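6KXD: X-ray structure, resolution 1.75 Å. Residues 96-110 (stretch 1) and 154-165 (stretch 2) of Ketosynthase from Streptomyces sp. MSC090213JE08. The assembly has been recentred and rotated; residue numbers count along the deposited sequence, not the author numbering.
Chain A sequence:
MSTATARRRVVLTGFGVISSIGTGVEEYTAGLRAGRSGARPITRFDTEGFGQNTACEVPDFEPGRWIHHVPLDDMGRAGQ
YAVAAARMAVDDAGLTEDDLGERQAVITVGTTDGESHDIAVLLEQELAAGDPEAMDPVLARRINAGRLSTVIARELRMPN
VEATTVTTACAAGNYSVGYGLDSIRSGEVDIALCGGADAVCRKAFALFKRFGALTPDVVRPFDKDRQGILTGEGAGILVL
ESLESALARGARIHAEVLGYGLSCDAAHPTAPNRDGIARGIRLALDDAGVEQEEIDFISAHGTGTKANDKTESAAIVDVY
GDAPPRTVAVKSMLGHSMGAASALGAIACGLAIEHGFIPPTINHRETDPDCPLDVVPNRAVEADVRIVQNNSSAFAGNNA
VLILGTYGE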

# COMPACT_ATOMS: atom_id res chain seq x y z
N THR A 96 -14.11 5.05 21.83
CA THR A 96 -13.39 6.26 22.16
C THR A 96 -11.89 5.94 22.13
O THR A 96 -11.50 4.77 21.99
CB THR A 96 -13.89 6.82 23.49
OG1 THR A 96 -13.22 8.06 23.66
CG2 THR A 96 -13.65 5.87 24.64
N GLU A 97 -11.07 6.98 22.26
CA GLU A 97 -9.62 6.82 22.28
C GLU A 97 -9.23 5.89 23.45
O GLU A 97 -8.24 5.16 23.34
CB GLU A 97 -8.95 8.18 22.40
CG GLU A 97 -9.18 9.06 21.19
CD GLU A 97 -8.67 10.46 21.38
OE1 GLU A 97 -7.85 10.66 22.29
OE2 GLU A 97 -9.10 11.36 20.64
N ASP A 98 -10.02 5.92 24.53
CA ASP A 98 -9.78 5.10 25.72
C ASP A 98 -9.91 3.61 25.36
O ASP A 98 -9.05 2.81 25.73
CB ASP A 98 -10.71 5.48 26.87
CG ASP A 98 -10.54 6.90 27.39
OD1 ASP A 98 -9.41 7.43 27.29
OD2 ASP A 98 -11.54 7.46 27.90
N ASP A 99 -10.97 3.26 24.61
CA ASP A 99 -11.26 1.86 24.18
C ASP A 99 -10.19 1.36 23.18
O ASP A 99 -9.94 0.16 23.05
CB ASP A 99 -12.64 1.75 23.52
CG ASP A 99 -13.77 2.49 24.22
OD1 ASP A 99 -13.53 3.09 25.31
OD2 ASP A 99 -14.89 2.48 23.68
N LEU A 100 -9.61 2.31 22.44
CA LEU A 100 -8.72 2.01 21.34
C LEU A 100 -7.28 1.83 21.84
O LEU A 100 -6.56 0.99 21.30
CB LEU A 100 -8.80 3.16 20.32
CG LEU A 100 -10.14 3.29 19.59
CD1 LEU A 100 -10.27 4.67 18.96
CD2 LEU A 100 -10.32 2.20 18.56
N GLY A 101 -6.87 2.67 22.80
CA GLY A 101 -5.50 2.64 23.36
C GLY A 101 -5.15 1.26 23.89
O GLY A 101 -3.98 0.87 23.90
N GLU A 102 -6.20 0.53 24.31
CA GLU A 102 -6.14 -0.76 24.99
C GLU A 102 -6.01 -1.90 23.98
O GLU A 102 -5.64 -3.01 24.36
CB GLU A 102 -7.41 -1.00 25.82
CG GLU A 102 -7.36 -0.48 27.25
CD GLU A 102 -6.05 -0.76 27.97
OE1 GLU A 102 -5.10 0.03 27.79
OE2 GLU A 102 -5.98 -1.77 28.70
N ARG A 103 -6.34 -1.64 22.71
CA ARG A 103 -6.50 -2.70 21.75
C ARG A 103 -5.30 -2.75 20.80
O ARG A 103 -4.79 -1.73 20.33
CB ARG A 103 -7.83 -2.54 21.02
CG ARG A 103 -8.88 -3.55 21.47
CD ARG A 103 -10.27 -2.96 21.61
NE ARG A 103 -11.18 -3.91 21.02
CZ ARG A 103 -12.29 -3.57 20.36
NH1 ARG A 103 -12.93 -2.47 20.69
NH2 ARG A 103 -12.72 -4.34 19.38
N GLN A 104 -4.83 -3.98 20.55
CA GLN A 104 -3.95 -4.22 19.44
C GLN A 104 -4.83 -4.11 18.19
O GLN A 104 -5.90 -4.68 18.13
CB GLN A 104 -3.25 -5.58 19.50
CG GLN A 104 -2.21 -5.71 18.41
CD GLN A 104 -1.54 -7.06 18.32
OE1 GLN A 104 -1.45 -7.80 19.30
NE2 GLN A 104 -1.05 -7.40 17.13
N ALA A 105 -4.37 -3.37 17.19
CA ALA A 105 -5.25 -3.06 16.08
C ALA A 105 -4.42 -2.97 14.83
O ALA A 105 -3.19 -2.74 14.87
CB ALA A 105 -5.97 -1.76 16.35
N VAL A 106 -5.12 -3.13 13.71
CA VAL A 106 -4.55 -2.86 12.46
C VAL A 106 -5.21 -1.57 11.95
O VAL A 106 -6.42 -1.44 12.03
CB VAL A 106 -4.70 -4.05 11.50
CG1 VAL A 106 -4.48 -3.66 10.05
CG2 VAL A 106 -3.77 -5.19 11.89
N ILE A 107 -4.40 -0.66 11.40
CA ILE A 107 -4.87 0.52 10.71
C ILE A 107 -4.27 0.46 9.32
O ILE A 107 -3.08 0.51 9.18
CB ILE A 107 -4.44 1.80 11.43
CG1 ILE A 107 -5.01 1.88 12.84
CG2 ILE A 107 -4.79 3.02 10.59
CD1 ILE A 107 -4.52 3.09 13.61
N THR A 108 -5.12 0.32 8.32
CA THR A 108 -4.64 0.11 6.97
C THR A 108 -5.48 1.02 6.08
O THR A 108 -6.71 0.91 6.06
CB THR A 108 -4.61 -1.38 6.65
OG1 THR A 108 -4.23 -1.55 5.29
CG2 THR A 108 -5.93 -2.04 6.92
N VAL A 109 -4.76 1.99 5.50
CA VAL A 109 -5.27 3.03 4.69
C VAL A 109 -4.70 2.83 3.29
O VAL A 109 -3.51 2.80 3.11
CB VAL A 109 -4.91 4.43 5.20
CG1 VAL A 109 -5.49 5.47 4.26
CG2 VAL A 109 -5.42 4.65 6.61
N GLY A 110 -5.59 2.76 2.33
CA GLY A 110 -5.22 2.68 0.94
C GLY A 110 -4.99 4.06 0.38
O GLY A 110 -5.62 5.01 0.80
N ARG A 154 -1.63 8.13 15.68
CA ARG A 154 -1.23 9.29 16.46
C ARG A 154 -2.47 10.02 17.00
O ARG A 154 -2.55 10.34 18.18
CB ARG A 154 -0.37 10.24 15.63
CG ARG A 154 1.04 9.73 15.43
CD ARG A 154 1.90 10.75 14.72
NE ARG A 154 2.01 11.98 15.47
CZ ARG A 154 2.40 13.14 14.93
NH1 ARG A 154 2.80 13.16 13.68
NH2 ARG A 154 2.40 14.25 15.65
N GLU A 155 -3.39 10.33 16.11
CA GLU A 155 -4.60 11.09 16.48
C GLU A 155 -5.48 10.31 17.48
O GLU A 155 -6.04 10.90 18.43
CB GLU A 155 -5.38 11.41 15.22
CG GLU A 155 -6.68 12.11 15.49
CD GLU A 155 -6.58 13.50 16.11
OE1 GLU A 155 -5.47 14.08 16.12
OE2 GLU A 155 -7.63 13.99 16.59
N LEU A 156 -5.61 8.99 17.30
CA LEU A 156 -6.49 8.23 18.15
C LEU A 156 -5.75 7.67 19.38
O LEU A 156 -6.39 6.96 20.19
CB LEU A 156 -7.17 7.14 17.33
CG LEU A 156 -8.02 7.70 16.19
CD1 LEU A 156 -8.64 6.57 15.40
CD2 LEU A 156 -9.08 8.64 16.74
N ARG A 157 -4.46 7.98 19.50
CA ARG A 157 -3.62 7.60 20.63
C ARG A 157 -3.54 6.08 20.76
O ARG A 157 -3.72 5.53 21.84
CB ARG A 157 -4.19 8.26 21.90
CG ARG A 157 -4.19 9.78 21.82
CD ARG A 157 -2.79 10.34 21.81
NE ARG A 157 -2.06 9.97 23.01
CZ ARG A 157 -0.75 10.05 23.16
NH1 ARG A 157 0.00 10.55 22.19
NH2 ARG A 157 -0.19 9.61 24.28
N MET A 158 -3.25 5.43 19.64
CA MET A 158 -3.17 4.01 19.55
C MET A 158 -1.75 3.61 19.19
O MET A 158 -1.36 3.62 18.02
CB MET A 158 -4.11 3.50 18.47
CG MET A 158 -5.55 3.80 18.74
SD MET A 158 -6.63 3.44 17.35
CE MET A 158 -6.55 1.64 17.37
N PRO A 159 -0.90 3.25 20.17
CA PRO A 159 0.48 2.89 19.87
C PRO A 159 0.61 1.45 19.39
O PRO A 159 1.56 1.14 18.65
CB PRO A 159 1.23 3.10 21.20
CG PRO A 159 0.15 2.90 22.25
CD PRO A 159 -1.15 3.38 21.63
N ASN A 160 -0.34 0.60 19.79
CA ASN A 160 -0.28 -0.83 19.59
C ASN A 160 -0.98 -1.19 18.28
O ASN A 160 -1.95 -1.90 18.26
CB ASN A 160 -0.86 -1.63 20.77
CG ASN A 160 -0.42 -3.08 20.71
OD1 ASN A 160 0.50 -3.42 19.96
ND2 ASN A 160 -1.10 -3.95 21.46
N VAL A 161 -0.45 -0.62 17.19
CA VAL A 161 -1.05 -0.65 15.91
C VAL A 161 0.00 -1.10 14.91
O VAL A 161 1.15 -0.65 14.96
CB VAL A 161 -1.55 0.78 15.61
CG1 VAL A 161 -1.64 1.10 14.14
CG2 VAL A 161 -2.87 0.98 16.34
N GLU A 162 -0.44 -1.95 13.97
CA GLU A 162 0.21 -2.12 12.69
C GLU A 162 -0.43 -1.13 11.71
O GLU A 162 -1.55 -1.32 11.28
CB GLU A 162 0.00 -3.55 12.24
CG GLU A 162 0.75 -3.93 10.98
CD GLU A 162 0.35 -5.33 10.53
OE1 GLU A 162 -0.35 -6.01 11.31
OE2 GLU A 162 0.71 -5.72 9.42
N ALA A 163 0.32 -0.11 11.38
CA ALA A 163 -0.12 0.98 10.48
C ALA A 163 0.49 0.77 9.10
O ALA A 163 1.63 1.02 8.90
CB ALA A 163 0.29 2.32 11.03
N THR A 164 -0.33 0.24 8.20
CA THR A 164 0.10 -0.15 6.91
C THR A 164 -0.68 0.66 5.89
O THR A 164 -1.92 0.56 5.78
CB THR A 164 -0.18 -1.64 6.66
OG1 THR A 164 0.49 -2.38 7.68
CG2 THR A 164 0.36 -2.09 5.33
N THR A 165 0.03 1.43 5.09
CA THR A 165 -0.64 2.05 3.97
C THR A 165 -0.50 1.14 2.75
O THR A 165 0.61 0.79 2.39
CB THR A 165 -0.01 3.39 3.61
OG1 THR A 165 -0.19 4.15 4.80
CG2 THR A 165 -0.70 4.09 2.46
O HOH W 1 -3.08 0.80 20.72
O HOH W 2 -0.68 -6.67 13.81

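Strands 105-110 and 161-165 lie side by side and run parallel, their axes 13° apart. Five residue pairs stand in register, from Ala-105 with Val-161 to Val-109 with Thr-165.

The backbone bonds alternate along the seam. Ala-105 N donates to Asn-160 O at 3.0 Å. Glu-162 N donates to Ala-105 O at 3.0 Å. Ile-107 N donates to Glu-162 O, and Thr-164 N to Ile-107 O, both at 2.9 Å. Val-109 N then donates to Thr-164 O at 3.2 Å. In this parallel pattern Ala-105 and Ile-107 use both N and O toward the second stretch; the first acceptor, Asn-160 O, lies just before its strand. The same carbonyls also receive CA-H contacts, as from Thr-108 CA to Thr-164 O at 3.0 Å. Ile-107 O and Glu-162 O approach to 3.2 Å, but both are acceptors and do not bond.

Just before the strands, water 1 serves the peptide groups. It accepts from Asn-160 N at 2.9 Å and donates to Arg-103 O at 3.1 Å. Its bond to Gly-101 O, at 3.3 Å, is weak. A second water donates to Glu-162 OE1 at 2.6 Å and accepts a weak bond from Gln-104 NE2 at 3.4 Å. The water thus links two polar side chains across the stretches. Both carboxylate oxygens of Glu-162 also have partners elsewhere in the structure.

Apolar side chains pack beside this network. Ala-105, Ile-107 and Val-161 share one sheet face. Ile-107 CD1 reaches Val-161 CG1 at 3.5 Å. Met-158 extends to this cluster, with its CE 3.6 Å from Ala-105 CB. Its CG also meets Leu-100 CB at 3.7 Å, joining the helix of the first stretch to the sheet contacts. These contacts need no polar partner. Nearby, Glu-97 CB lies 3.6 Å from Leu-156 O, while Glu-97 OE2 is hydrogen-bonded elsewhere.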